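PDB 3FXH: integron gene cassette protein HFX_CASS2 from Uncultured bacterium, which is of unknown function, but is encoded by a mobile integron gene cassette and forms an all-helical two-chain assembly that may present an interaction site. Local coordinates for residues A[28-33]-A[92-97]; A[33-38]-A[123-128]; A[38-43]-A[73-78]; A[108-113]-A[117-122]. One frame throughout, in Å; residues are numbered along the deposited sequence.

Contact 1 (A[28-33]-A[92-97])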
loop_
_atom_site.group_PDB
_atom_site.type_symbol
_atom_site.label_atom_id
_atom_site.label_comp_id
_atom_site.label_asym_id
_atom_site.label_seq_id
_atom_site.Cartn_x
_atom_site.Cartn_y
_atom_site.Cartn_z
ATOM N N THR A 28 10.747 -1.869 -8.504
ATOM C CA THR A 28 10.293 -1.856 -7.117
ATOM C C THR A 28 10.027 -0.434 -6.581
ATOM O O THR A 28 8.981 -0.150 -5.981
ATOM C CB THR A 28 11.315 -2.583 -6.244
ATOM O OG1 THR A 28 11.358 -3.950 -6.654
ATOM C CG2 THR A 28 10.936 -2.504 -4.766
ATOM N N SER A 29 10.988 0.456 -6.793
ATOM C CA SER A 29 10.841 1.840 -6.384
ATOM C C SER A 29 9.694 2.510 -7.103
ATOM O O SER A 29 9.019 3.364 -6.527
ATOM C CB SER A 29 12.136 2.612 -6.652
ATOM O OG SER A 29 13.148 2.134 -5.791
ATOM N N ALA A 30 9.493 2.148 -8.369
ATOM C CA ALA A 30 8.394 2.710 -9.151
ATOM C C ALA A 30 7.045 2.297 -8.560
ATOM O O ALA A 30 6.115 3.109 -8.480
ATOM C CB ALA A 30 8.493 2.266 -10.608
ATOM N N VAL A 31 6.952 1.038 -8.141
ATOM C CA VAL A 31 5.705 0.513 -7.571
ATOM C C VAL A 31 5.461 1.104 -6.188
ATOM O O VAL A 31 4.328 1.416 -5.831
ATOM C CB VAL A 31 5.678 -1.058 -7.525
ATOM C CG1 VAL A 31 4.485 -1.553 -6.710
ATOM C CG2 VAL A 31 5.614 -1.633 -8.929
ATOM N N HIS A 32 6.521 1.284 -5.408
ATOM C CA HIS A 32 6.384 1.974 -4.122
ATOM C C HIS A 32 5.884 3.397 -4.369
ATOM O O HIS A 32 5.061 3.920 -3.620
ATOM C CB HIS A 32 7.720 1.999 -3.352
ATOM C CG HIS A 32 8.031 0.719 -2.634
ATOM N ND1 HIS A 32 8.554 0.687 -1.360
ATOM C CD2 HIS A 32 7.891 -0.573 -3.015
ATOM C CE1 HIS A 32 8.737 -0.570 -0.993
ATOM N NE2 HIS A 32 8.339 -1.354 -1.977
ATOM N N GLU A 33 6.371 4.009 -5.440
ATOM C CA GLU A 33 5.926 5.338 -5.829
ATOM C C GLU A 33 4.448 5.378 -6.218
ATOM O O GLU A 33 3.728 6.324 -5.885
ATOM C CB GLU A 33 6.782 5.870 -6.980
ATOM C CG GLU A 33 6.145 7.013 -7.717
ATOM C CD GLU A 33 7.149 7.789 -8.540
ATOM O OE1 GLU A 33 7.162 7.638 -9.775
ATOM O OE2 GLU A 33 7.933 8.547 -7.940
ATOM N N SER A 92 6.182 -0.118 -18.945
ATOM C CA SER A 92 5.444 -1.108 -19.719
ATOM C C SER A 92 5.192 -2.373 -18.898
ATOM O O SER A 92 4.104 -2.943 -18.957
ATOM C CB SER A 92 6.191 -1.455 -21.008
ATOM O OG SER A 92 6.283 -0.330 -21.865
ATOM N N PHE A 93 6.194 -2.815 -18.142
ATOM C CA PHE A 93 6.007 -3.976 -17.267
ATOM C C PHE A 93 4.888 -3.709 -16.273
ATOM O O PHE A 93 4.004 -4.539 -16.080
ATOM C CB PHE A 93 7.281 -4.338 -16.497
ATOM C CG PHE A 93 7.051 -5.358 -15.396
ATOM C CD1 PHE A 93 7.128 -6.718 -15.662
ATOM C CD2 PHE A 93 6.753 -4.951 -14.105
ATOM C CE1 PHE A 93 6.908 -7.655 -14.654
ATOM C CE2 PHE A 93 6.521 -5.881 -13.091
ATOM C CZ PHE A 93 6.609 -7.237 -13.370
ATOM N N ILE A 94 4.938 -2.547 -15.634
ATOM C CA ILE A 94 3.917 -2.187 -14.660
ATOM C C ILE A 94 2.516 -2.092 -15.280
ATOM O O ILE A 94 1.569 -2.670 -14.751
ATOM C CB ILE A 94 4.296 -0.898 -13.902
ATOM C CG1 ILE A 94 5.532 -1.153 -13.037
ATOM C CG2 ILE A 94 3.133 -0.397 -13.025
ATOM C CD1 ILE A 94 6.086 0.088 -12.409
ATOM N N GLU A 95 2.374 -1.370 -16.394
ATOM C CA GLU A 95 1.063 -1.269 -17.048
ATOM C C GLU A 95 0.496 -2.640 -17.421
ATOM O O GLU A 95 -0.696 -2.899 -17.260
ATOM C CB GLU A 95 1.138 -0.385 -18.300
ATOM C CG GLU A 95 1.515 1.061 -18.015
ATOM C CD GLU A 95 0.353 1.902 -17.516
ATOM O OE1 GLU A 95 -0.492 1.394 -16.743
ATOM O OE2 GLU A 95 0.293 3.090 -17.888
ATOM N N ASN A 96 1.349 -3.507 -17.960
ATOM C CA ASN A 96 0.924 -4.848 -18.334
ATOM C C ASN A 96 0.574 -5.666 -17.096
ATOM O O ASN A 96 -0.362 -6.468 -17.107
ATOM C CB ASN A 96 2.015 -5.554 -19.142
ATOM C CG ASN A 96 1.718 -7.030 -19.355
ATOM O OD1 ASN A 96 1.002 -7.404 -20.285
ATOM N ND2 ASN A 96 2.267 -7.873 -18.492
ATOM N N ALA A 97 1.335 -5.459 -16.030
ATOM C CA ALA A 97 1.105 -6.189 -14.789
ATOM C C ALA A 97 -0.270 -5.848 -14.209
ATOM O O ALA A 97 -0.988 -6.729 -13.749
ATOM C CB ALA A 97 2.208 -5.916 -13.792
#
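Ile-94 reaches from helix 88-102 to helix 24-43 with the end of its side chain, and its CD1 methyl does the touching. Ala-30 CB lies 3.7 Å from Ile-94 CD1, and Val-31 CG2 approaches the same methyl to 3.9 Å. CD1 therefore rests against two consecutive residues of one helical turn. Val-31 carries its other branch, CG1, anti to the backbone N (chi1 170°), which leaves CG2 beside that N and turned to Ile-94 while CG1 packs on Leu-128 and Cys-124 of helix 116-131. These three side chains are buried, yet the patch is small: 103 Å² is covered in all, and the nearest alpha carbons, Val-31 CA and Ile-94 CA, stay 7.8 Å apart. The flank toward solvent is looser: Phe-93 is partly exposed, and its CE2 stays 6.0 Å from Val-31 CG2. On the side of helix 24-43 away from Ile-94, His-32 packs on Leu-125 of the second subunit. Thr-90 and Tyr-78 also adjoin Ala-30, Ala-97 meets Ile-127, and helix 116-131 packs against both helices, through Val-31 and Ala-97.

Contact 2 (A[33-38]-A[123-128])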
loop_
_atom_site.group_PDB
_atom_site.type_symbol
_atom_site.label_atom_id
_atom_site.label_comp_id
_atom_site.label_asym_id
_atom_site.label_seq_id
_atom_site.Cartn_x
_atom_site.Cartn_y
_atom_site.Cartn_z
ATOM N N GLU A 33 6.371 4.009 -5.440
ATOM C CA GLU A 33 5.926 5.338 -5.829
ATOM C C GLU A 33 4.448 5.378 -6.218
ATOM O O GLU A 33 3.728 6.324 -5.885
ATOM C CB GLU A 33 6.782 5.870 -6.980
ATOM C CG GLU A 33 6.145 7.013 -7.717
ATOM C CD GLU A 33 7.149 7.789 -8.540
ATOM O OE1 GLU A 33 7.162 7.638 -9.775
ATOM O OE2 GLU A 33 7.933 8.547 -7.940
ATOM N N ILE A 34 3.993 4.372 -6.953
ATOM C CA ILE A 34 2.579 4.320 -7.283
ATOM C C ILE A 34 1.737 4.271 -6.018
ATOM O O ILE A 34 0.766 5.006 -5.884
ATOM C CB ILE A 34 2.234 3.110 -8.156
ATOM C CG1 ILE A 34 2.849 3.279 -9.547
ATOM C CG2 ILE A 34 0.718 2.956 -8.269
ATOM C CD1 ILE A 34 2.906 1.971 -10.353
ATOM N N ILE A 35 2.092 3.378 -5.104
ATOM C CA ILE A 35 1.337 3.260 -3.859
ATOM C C ILE A 35 1.290 4.600 -3.129
ATOM O O ILE A 35 0.221 5.055 -2.722
ATOM C CB ILE A 35 1.879 2.134 -2.944
ATOM C CG1 ILE A 35 1.709 0.776 -3.639
ATOM C CG2 ILE A 35 1.163 2.175 -1.573
ATOM C CD1 ILE A 35 2.242 -0.428 -2.835
ATOM N N ARG A 36 2.439 5.247 -2.996
ATOM C CA ARG A 36 2.504 6.571 -2.357
ATOM C C ARG A 36 1.564 7.592 -3.011
ATOM O O ARG A 36 0.811 8.269 -2.330
ATOM C CB ARG A 36 3.942 7.110 -2.371
ATOM C CG ARG A 36 4.088 8.522 -1.789
ATOM C CD ARG A 36 5.438 9.136 -2.131
ATOM N NE ARG A 36 5.493 9.587 -3.523
ATOM C CZ ARG A 36 6.443 9.238 -4.383
ATOM N NH1 ARG A 36 7.411 8.422 -4.001
ATOM N NH2 ARG A 36 6.427 9.705 -5.621
ATOM N N GLU A 37 1.604 7.708 -4.335
ATOM C CA GLU A 37 0.799 8.718 -5.018
ATOM C C GLU A 37 -0.700 8.398 -5.011
ATOM O O GLU A 37 -1.533 9.290 -4.959
ATOM C CB GLU A 37 1.307 8.932 -6.436
ATOM C CG GLU A 37 2.696 9.554 -6.425
ATOM C CD GLU A 37 2.699 10.923 -5.748
ATOM O OE1 GLU A 37 1.851 11.782 -6.105
ATOM O OE2 GLU A 37 3.545 11.136 -4.852
ATOM N N ILE A 38 -1.038 7.117 -5.038
ATOM C CA ILE A 38 -2.437 6.745 -4.928
ATOM C C ILE A 38 -2.911 7.080 -3.528
ATOM O O ILE A 38 -4.011 7.616 -3.360
ATOM C CB ILE A 38 -2.680 5.259 -5.254
ATOM C CG1 ILE A 38 -2.430 4.996 -6.739
ATOM C CG2 ILE A 38 -4.120 4.868 -4.924
ATOM C CD1 ILE A 38 -2.639 3.504 -7.121
ATOM N N ILE A 123 -3.137 -4.653 -5.840
ATOM C CA ILE A 123 -2.492 -5.196 -7.027
ATOM C C ILE A 123 -1.006 -4.806 -7.037
ATOM O O ILE A 123 -0.145 -5.633 -7.373
ATOM C CB ILE A 123 -3.235 -4.794 -8.315
ATOM C CG1 ILE A 123 -4.550 -5.587 -8.409
ATOM C CG2 ILE A 123 -2.378 -5.102 -9.561
ATOM C CD1 ILE A 123 -5.477 -5.170 -9.538
ATOM N N CYS A 124 -0.697 -3.581 -6.603
ATOM C CA CYS A 124 0.714 -3.199 -6.468
ATOM C C CYS A 124 1.503 -4.209 -5.635
ATOM O O CYS A 124 2.639 -4.519 -5.959
ATOM C CB CYS A 124 0.870 -1.806 -5.872
ATOM S SG CYS A 124 0.507 -0.488 -7.065
ATOM N N LEU A 125 0.919 -4.705 -4.543
ATOM C CA LEU A 125 1.625 -5.679 -3.708
ATOM C C LEU A 125 1.818 -6.991 -4.442
ATOM O O LEU A 125 2.837 -7.656 -4.291
ATOM C CB LEU A 125 0.894 -5.917 -2.371
ATOM C CG LEU A 125 0.488 -4.665 -1.587
ATOM C CD1 LEU A 125 -0.442 -5.031 -0.431
ATOM C CD2 LEU A 125 1.697 -3.933 -1.067
ATOM N N ALA A 126 0.833 -7.379 -5.239
ATOM C CA ALA A 126 0.976 -8.583 -6.038
ATOM C C ALA A 126 2.120 -8.393 -7.038
ATOM O O ALA A 126 2.854 -9.316 -7.322
ATOM C CB ALA A 126 -0.321 -8.907 -6.757
ATOM N N ILE A 127 2.273 -7.175 -7.545
ATOM C CA ILE A 127 3.311 -6.877 -8.535
ATOM C C ILE A 127 4.685 -6.916 -7.875
ATOM O O ILE A 127 5.649 -7.433 -8.446
ATOM C CB ILE A 127 3.048 -5.514 -9.226
ATOM C CG1 ILE A 127 1.763 -5.586 -10.053
ATOM C CG2 ILE A 127 4.211 -5.111 -10.148
ATOM C CD1 ILE A 127 1.352 -4.235 -10.681
ATOM N N LEU A 128 4.765 -6.396 -6.654
ATOM C CA LEU A 128 6.004 -6.435 -5.895
ATOM C C LEU A 128 6.480 -7.871 -5.689
ATOM O O LEU A 128 7.663 -8.163 -5.804
ATOM C CB LEU A 128 5.828 -5.747 -4.538
ATOM C CG LEU A 128 5.693 -4.225 -4.578
ATOM C CD1 LEU A 128 5.449 -3.710 -3.169
ATOM C CD2 LEU A 128 6.954 -3.614 -5.178
#
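Ile-35 lays the outer half of its side chain over the CB of Cys-124: its CG1 is 3.5 Å from Cys-124 CB, and its CD1 continues past the same carbon at 3.6 Å. The chain is drawn out straight beyond CB (chi2 179°), which carries CD1 on to the CD2 methyl of Leu-125, 4.0 Å from Ile-35 CD1; those two side chains cross at about a right angle. Cys-124 sets its sulfur beside its own backbone N (chi1 -76°), and there SG abuts both isoleucines, 3.7 Å from Ile-34 CG2 and 3.8 Å from Ile-35 CG1. The contact is wholly apolar, and all four residues in it are buried.

On another side of helix 24-43, Arg-36 joins Glu-33 and Glu-37 in a salt-bridge network. Arg-36 NE donates to Glu-37 OE2 at 2.8 Å, almost in the guanidinium plane, Glu-37 OE2 receiving it on its anti lone pair. Arg-36 NH2 binds Glu-33 OE2 at 3.0 Å and also reaches Lys-75 O. Both glutamates accept backbone N-H groups of the 75-78 loop as well, so the network ties that loop to the helix.

Ile-35 also packs on Leu-125 of the second subunit, which brings this interior pair up to the dimer interface. With segment axes 10.5 Å apart and running at 169°, the arrangement is an antiparallel helix pair in the core of an all-helical fold.

Contact 3 (A[38-43]-A[73-78])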
loop_
_atom_site.group_PDB
_atom_site.type_symbol
_atom_site.label_atom_id
_atom_site.label_comp_id
_atom_site.label_asym_id
_atom_site.label_seq_id
_atom_site.Cartn_x
_atom_site.Cartn_y
_atom_site.Cartn_z
ATOM N N ILE A 38 -1.038 7.117 -5.038
ATOM C CA ILE A 38 -2.437 6.745 -4.928
ATOM C C ILE A 38 -2.911 7.080 -3.528
ATOM O O ILE A 38 -4.011 7.616 -3.360
ATOM C CB ILE A 38 -2.680 5.259 -5.254
ATOM C CG1 ILE A 38 -2.430 4.996 -6.739
ATOM C CG2 ILE A 38 -4.120 4.868 -4.924
ATOM C CD1 ILE A 38 -2.639 3.504 -7.121
ATOM N N CYS A 39 -2.084 6.800 -2.515
ATOM C CA CYS A 39 -2.462 7.216 -1.161
ATOM C C CYS A 39 -2.746 8.714 -1.117
ATOM O O CYS A 39 -3.733 9.136 -0.524
ATOM C CB CYS A 39 -1.399 6.839 -0.131
ATOM S SG CYS A 39 -1.376 5.070 0.251
ATOM N N ARG A 40 -1.891 9.522 -1.736
ATOM C CA ARG A 40 -2.170 10.976 -1.803
ATOM C C ARG A 40 -3.511 11.277 -2.471
ATOM O O ARG A 40 -4.257 12.130 -1.998
ATOM C CB ARG A 40 -1.079 11.738 -2.553
ATOM C CG ARG A 40 0.298 11.684 -1.934
ATOM C CD ARG A 40 1.251 12.521 -2.772
ATOM N NE ARG A 40 0.908 13.946 -2.684
ATOM C CZ ARG A 40 1.117 14.833 -3.651
ATOM N NH1 ARG A 40 1.670 14.447 -4.791
ATOM N NH2 ARG A 40 0.767 16.111 -3.482
ATOM N N LEU A 41 -3.811 10.609 -3.586
ATOM C CA LEU A 41 -5.099 10.838 -4.249
ATOM C C LEU A 41 -6.225 10.523 -3.286
ATOM O O LEU A 41 -7.186 11.273 -3.176
ATOM C CB LEU A 41 -5.246 9.971 -5.506
ATOM C CG LEU A 41 -4.259 10.294 -6.615
ATOM C CD1 LEU A 41 -4.332 9.265 -7.738
ATOM C CD2 LEU A 41 -4.574 11.698 -7.139
ATOM N N VAL A 42 -6.103 9.402 -2.580
ATOM C CA VAL A 42 -7.140 9.000 -1.632
ATOM C C VAL A 42 -7.262 10.012 -0.494
ATOM O O VAL A 42 -8.376 10.347 -0.069
ATOM C CB VAL A 42 -6.876 7.573 -1.102
ATOM C CG1 VAL A 42 -7.814 7.223 0.038
ATOM C CG2 VAL A 42 -6.989 6.553 -2.270
ATOM N N ASP A 43 -6.125 10.527 -0.030
ATOM C CA ASP A 43 -6.123 11.539 1.038
ATOM C C ASP A 43 -6.918 12.777 0.640
ATOM O O ASP A 43 -7.489 13.471 1.482
ATOM C CB ASP A 43 -4.688 11.943 1.404
ATOM C CG ASP A 43 -4.597 12.602 2.764
ATOM O OD1 ASP A 43 -5.247 12.118 3.709
ATOM O OD2 ASP A 43 -3.862 13.600 2.901
ATOM N N THR A 73 -1.064 17.618 -9.619
ATOM C CA THR A 73 -0.638 17.378 -8.247
ATOM C C THR A 73 0.255 16.157 -8.098
ATOM O O THR A 73 1.085 16.104 -7.190
ATOM C CB THR A 73 -1.837 17.244 -7.274
ATOM O OG1 THR A 73 -2.621 16.098 -7.624
ATOM C CG2 THR A 73 -2.717 18.507 -7.311
ATOM N N ILE A 74 0.088 15.190 -8.996
ATOM C CA ILE A 74 0.788 13.902 -8.883
ATOM C C ILE A 74 2.296 14.051 -9.064
ATOM O O ILE A 74 2.751 14.788 -9.938
ATOM C CB ILE A 74 0.219 12.839 -9.875
ATOM C CG1 ILE A 74 0.527 11.417 -9.383
ATOM C CG2 ILE A 74 0.739 13.059 -11.310
ATOM C CD1 ILE A 74 -0.302 10.353 -10.071
ATOM N N LYS A 75 3.057 13.357 -8.218
ATOM C CA LYS A 75 4.524 13.396 -8.270
ATOM C C LYS A 75 5.075 12.033 -8.644
ATOM O O LYS A 75 5.063 11.116 -7.818
ATOM C CB LYS A 75 5.118 13.809 -6.922
ATOM C CG LYS A 75 4.888 15.257 -6.555
ATOM C CD LYS A 75 5.750 15.659 -5.372
ATOM C CE LYS A 75 5.736 17.167 -5.167
ATOM N NZ LYS A 75 6.612 17.562 -4.027
ATOM N N LEU A 76 5.561 11.910 -9.880
ATOM C CA LEU A 76 6.052 10.635 -10.388
ATOM C C LEU A 76 7.496 10.719 -10.858
ATOM O O LEU A 76 7.758 10.985 -12.028
ATOM C CB LEU A 76 5.168 10.148 -11.532
ATOM C CG LEU A 76 3.724 9.843 -11.126
ATOM C CD1 LEU A 76 2.796 9.898 -12.328
ATOM C CD2 LEU A 76 3.626 8.509 -10.398
ATOM N N TYR A 77 8.435 10.471 -9.954
ATOM C CA TYR A 77 9.844 10.539 -10.324
ATOM C C TYR A 77 10.247 9.391 -11.246
ATOM O O TYR A 77 11.138 9.541 -12.081
ATOM C CB TYR A 77 10.731 10.591 -9.082
ATOM C CG TYR A 77 10.500 11.830 -8.254
ATOM C CD1 TYR A 77 11.118 13.030 -8.578
ATOM C CD2 TYR A 77 9.644 11.810 -7.157
ATOM C CE1 TYR A 77 10.901 14.169 -7.833
ATOM C CE2 TYR A 77 9.424 12.950 -6.404
ATOM C CZ TYR A 77 10.056 14.124 -6.748
ATOM O OH TYR A 77 9.846 15.258 -6.003
ATOM N N TYR A 78 9.585 8.250 -11.098
ATOM C CA TYR A 78 9.885 7.101 -11.948
ATOM C C TYR A 78 8.985 6.984 -13.173
ATOM O O TYR A 78 9.445 6.602 -14.247
ATOM C CB TYR A 78 9.818 5.804 -11.141
ATOM C CG TYR A 78 10.927 5.681 -10.130
ATOM C CD1 TYR A 78 10.768 6.171 -8.841
ATOM C CD2 TYR A 78 12.137 5.082 -10.463
ATOM C CE1 TYR A 78 11.782 6.071 -7.910
ATOM C CE2 TYR A 78 13.158 4.977 -9.534
ATOM C CZ TYR A 78 12.972 5.472 -8.261
ATOM O OH TYR A 78 13.972 5.368 -7.325
HETATM O O HOH W 1 1.617 18.291 -5.499
#
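The Arg-40 guanidinium meets the loop through its rim: Thr-73 O sits at an edge, somewhat tilted from the plane, while Lys-75 N and a water lie at the edge in plane. Lys-75 CG, 3.8 Å from Arg-40 NH1, approaches obliquely. In this all-helical fold, an arginine side chain from the C-terminal part of helix 24-43 thus bonds a main-chain carbonyl of the irregular chain between helices 62-69 and 88-102. The direct bond runs from Arg-40 NH1 to Thr-73 O at 3.0 Å, with an N-H...O angle of 148°; the donor stands above the carbonyl plane instead of on a lone pair. A bend at chi3 (67°) turns the otherwise extended arginine chain and brings NH1 within reach of this carbonyl.

Arg-40 has further partners. NH1 forms a salt bridge with Glu-37, whose OE1 also accepts from Lys-75 N, and NE donates to Gly-111 O of the second subunit. The same side chain therefore serves both the loop and the dimer interface. The salt bridge to Glu-37 probably eases the like-charge approach of Lys-75 NZ, 5.9 Å from Arg-40 NH1. The contact lies at the surface, and Thr-73 and Lys-75 are exposed. Thr-73 O is also held by water 1, which donates to it at 2.8 Å and accepts from Arg-40 NH2 at 3.1 Å.

Contact 4 (A[108-113]-A[117-122])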
loop_
_atom_site.group_PDB
_atom_site.type_symbol
_atom_site.label_atom_id
_atom_site.label_comp_id
_atom_site.label_asym_id
_atom_site.label_seq_id
_atom_site.Cartn_x
_atom_site.Cartn_y
_atom_site.Cartn_z
ATOM N N GLU A 108 -13.755 -7.515 -4.172
ATOM C CA GLU A 108 -14.137 -8.322 -3.023
ATOM C C GLU A 108 -13.045 -9.285 -2.590
ATOM O O GLU A 108 -13.081 -9.805 -1.479
ATOM C CB GLU A 108 -15.431 -9.090 -3.320
ATOM C CG GLU A 108 -16.683 -8.230 -3.297
ATOM C CD GLU A 108 -16.892 -7.448 -4.576
ATOM O OE1 GLU A 108 -16.132 -7.665 -5.549
ATOM O OE2 GLU A 108 -17.828 -6.617 -4.609
ATOM N N ASP A 109 -12.083 -9.530 -3.478
ATOM C CA ASP A 109 -10.983 -10.440 -3.180
ATOM C C ASP A 109 -10.082 -9.816 -2.125
ATOM O O ASP A 109 -9.300 -10.505 -1.482
ATOM C CB ASP A 109 -10.163 -10.742 -4.443
ATOM C CG ASP A 109 -10.832 -11.747 -5.365
ATOM O OD1 ASP A 109 -11.639 -12.570 -4.896
ATOM O OD2 ASP A 109 -10.532 -11.720 -6.573
ATOM N N PHE A 110 -10.191 -8.499 -1.962
ATOM C CA PHE A 110 -9.432 -7.792 -0.948
ATOM C C PHE A 110 -10.339 -7.096 0.071
ATOM O O PHE A 110 -9.913 -6.205 0.831
ATOM C CB PHE A 110 -8.455 -6.830 -1.618
ATOM C CG PHE A 110 -7.521 -7.516 -2.581
ATOM C CD1 PHE A 110 -6.373 -8.138 -2.120
ATOM C CD2 PHE A 110 -7.810 -7.569 -3.939
ATOM C CE1 PHE A 110 -5.509 -8.778 -3.004
ATOM C CE2 PHE A 110 -6.955 -8.208 -4.824
ATOM C CZ PHE A 110 -5.807 -8.822 -4.354
ATOM N N GLY A 111 -11.596 -7.540 0.107
ATOM C CA GLY A 111 -12.548 -7.034 1.075
ATOM C C GLY A 111 -12.948 -5.588 0.855
ATOM O O GLY A 111 -13.323 -4.897 1.800
ATOM N N LEU A 112 -12.891 -5.137 -0.393
ATOM C CA LEU A 112 -13.258 -3.762 -0.733
ATOM C C LEU A 112 -14.602 -3.711 -1.443
ATOM O O LEU A 112 -15.118 -4.733 -1.904
ATOM C CB LEU A 112 -12.213 -3.144 -1.661
ATOM C CG LEU A 112 -10.769 -3.025 -1.180
ATOM C CD1 LEU A 112 -9.837 -2.769 -2.366
ATOM C CD2 LEU A 112 -10.633 -1.904 -0.154
ATOM N N LYS A 113 -15.144 -2.508 -1.574
ATOM C CA LYS A 113 -16.406 -2.341 -2.273
ATOM C C LYS A 113 -16.390 -1.186 -3.259
ATOM O O LYS A 113 -16.856 -1.328 -4.388
ATOM C CB LYS A 113 -17.554 -2.142 -1.265
ATOM C CG LYS A 113 -18.076 -3.426 -0.661
ATOM C CD LYS A 113 -18.819 -4.235 -1.708
ATOM C CE LYS A 113 -19.147 -5.638 -1.219
ATOM N NZ LYS A 113 -19.557 -6.511 -2.360
ATOM N N LEU A 117 -9.197 2.680 -6.507
ATOM C CA LEU A 117 -7.806 3.084 -6.255
ATOM C C LEU A 117 -7.169 2.178 -5.185
ATOM O O LEU A 117 -5.955 1.879 -5.188
ATOM C CB LEU A 117 -7.754 4.549 -5.822
ATOM C CG LEU A 117 -8.156 5.574 -6.884
ATOM C CD1 LEU A 117 -7.964 6.998 -6.327
ATOM C CD2 LEU A 117 -7.337 5.370 -8.164
ATOM N N LEU A 118 -7.998 1.716 -4.267
ATOM C CA LEU A 118 -7.496 0.863 -3.193
ATOM C C LEU A 118 -7.289 -0.557 -3.698
ATOM O O LEU A 118 -6.462 -1.298 -3.167
ATOM C CB LEU A 118 -8.447 0.888 -1.977
ATOM C CG LEU A 118 -8.712 2.303 -1.445
ATOM C CD1 LEU A 118 -9.920 2.350 -0.504
ATOM C CD2 LEU A 118 -7.435 2.826 -0.747
ATOM N N LEU A 119 -8.057 -0.962 -4.707
ATOM C CA LEU A 119 -7.787 -2.248 -5.344
ATOM C C LEU A 119 -6.432 -2.171 -6.039
ATOM O O LEU A 119 -5.650 -3.125 -6.036
ATOM C CB LEU A 119 -8.884 -2.587 -6.354
ATOM C CG LEU A 119 -8.718 -3.781 -7.304
ATOM C CD1 LEU A 119 -8.448 -5.079 -6.564
ATOM C CD2 LEU A 119 -9.952 -3.928 -8.185
ATOM N N ALA A 120 -6.152 -1.018 -6.629
ATOM C CA ALA A 120 -4.857 -0.813 -7.286
ATOM C C ALA A 120 -3.698 -0.976 -6.307
ATOM O O ALA A 120 -2.640 -1.513 -6.671
ATOM C CB ALA A 120 -4.809 0.551 -7.951
ATOM N N ILE A 121 -3.866 -0.514 -5.079
ATOM C CA ILE A 121 -2.809 -0.682 -4.077
ATOM C C ILE A 121 -2.565 -2.164 -3.776
ATOM O O ILE A 121 -1.414 -2.618 -3.684
ATOM C CB ILE A 121 -3.142 0.087 -2.812
ATOM C CG1 ILE A 121 -3.013 1.606 -3.081
ATOM C CG2 ILE A 121 -2.278 -0.359 -1.642
ATOM C CD1 ILE A 121 -3.478 2.465 -1.934
ATOM N N ASN A 122 -3.643 -2.929 -3.638
ATOM C CA ASN A 122 -3.499 -4.374 -3.440
ATOM C C ASN A 122 -2.785 -5.049 -4.619
ATOM O O ASN A 122 -1.927 -5.906 -4.418
ATOM C CB ASN A 122 -4.861 -5.019 -3.170
ATOM C CG ASN A 122 -5.322 -4.806 -1.739
ATOM O OD1 ASN A 122 -4.834 -5.457 -0.830
ATOM N ND2 ASN A 122 -6.262 -3.880 -1.536
HETATM O O HOH W 2 -8.123 -4.008 0.717
#
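Asn-122 ND2 faces two acceptors: it donates to Leu-118 O at 3.1 Å and to water 2 at 2.9 Å, and that water donates to Phe-110 O at 2.8 Å, bridging helix 116-131 to the loop before it. Leu-118 O takes a second bond from the backbone N of Asn-122 at 3.3 Å, the two donors arriving from opposite faces of the carbonyl plane. Asn-122 turns CG anti to its carbonyl carbon (chi1 -78°), which brings the amide alongside the Phe-110 ring. Amide and ring are stacked with planes 21° apart, and Asn-122 CB makes a CH-pi contact over the ring face, 3.6 Å from the centroid of the Phe-110 ring and 12° off its normal. Leu-119 CD1 meets Phe-110 CD2 obliquely at 3.7 Å.

Leu-112 drives its CD1 methyl against the helix backbone, 3.5 Å from Leu-119 N, and touches the CB atoms of Leu-118 and Leu-119. The turn between Phe-110 and Leu-112 passes through Gly-111, whose positive phi favours glycine. Outside this apolar patch, Lys-113 NZ bridges the loop back to Glu-108 OE2 at 2.8 Å, and Glu-108 also pairs with Arg-50. Lys-113 N bonds Asp-43 of the second subunit.

With its N-H groups directed at a helix carbonyl and a water, and its flat side laid on an aromatic ring, the Asn-122 amide is linked to the loop by both the water bridge and the stack on Phe-110, which probably restrict its rotation.

From the N terminus, helix 24-43 supplies one side of three contacts in turn. Contact 1 joins its early part to helix 88-102, closing a loop over helices 50-58 and 62-69. Contact 2 starts at the next turn and ends on helix 116-131, so its loop crosses that of contact 1; the two share Glu-33. Contact 3, sharing Ile-38 with contact 2, ties the end of the helix to the loop at 73-78 and lies within both larger loops. Contact 4 is a short closure, in series after contacts 1 and 3 but inside contact 2; its centre lies about 17 Å from that of contact 1. All four touch the second subunit.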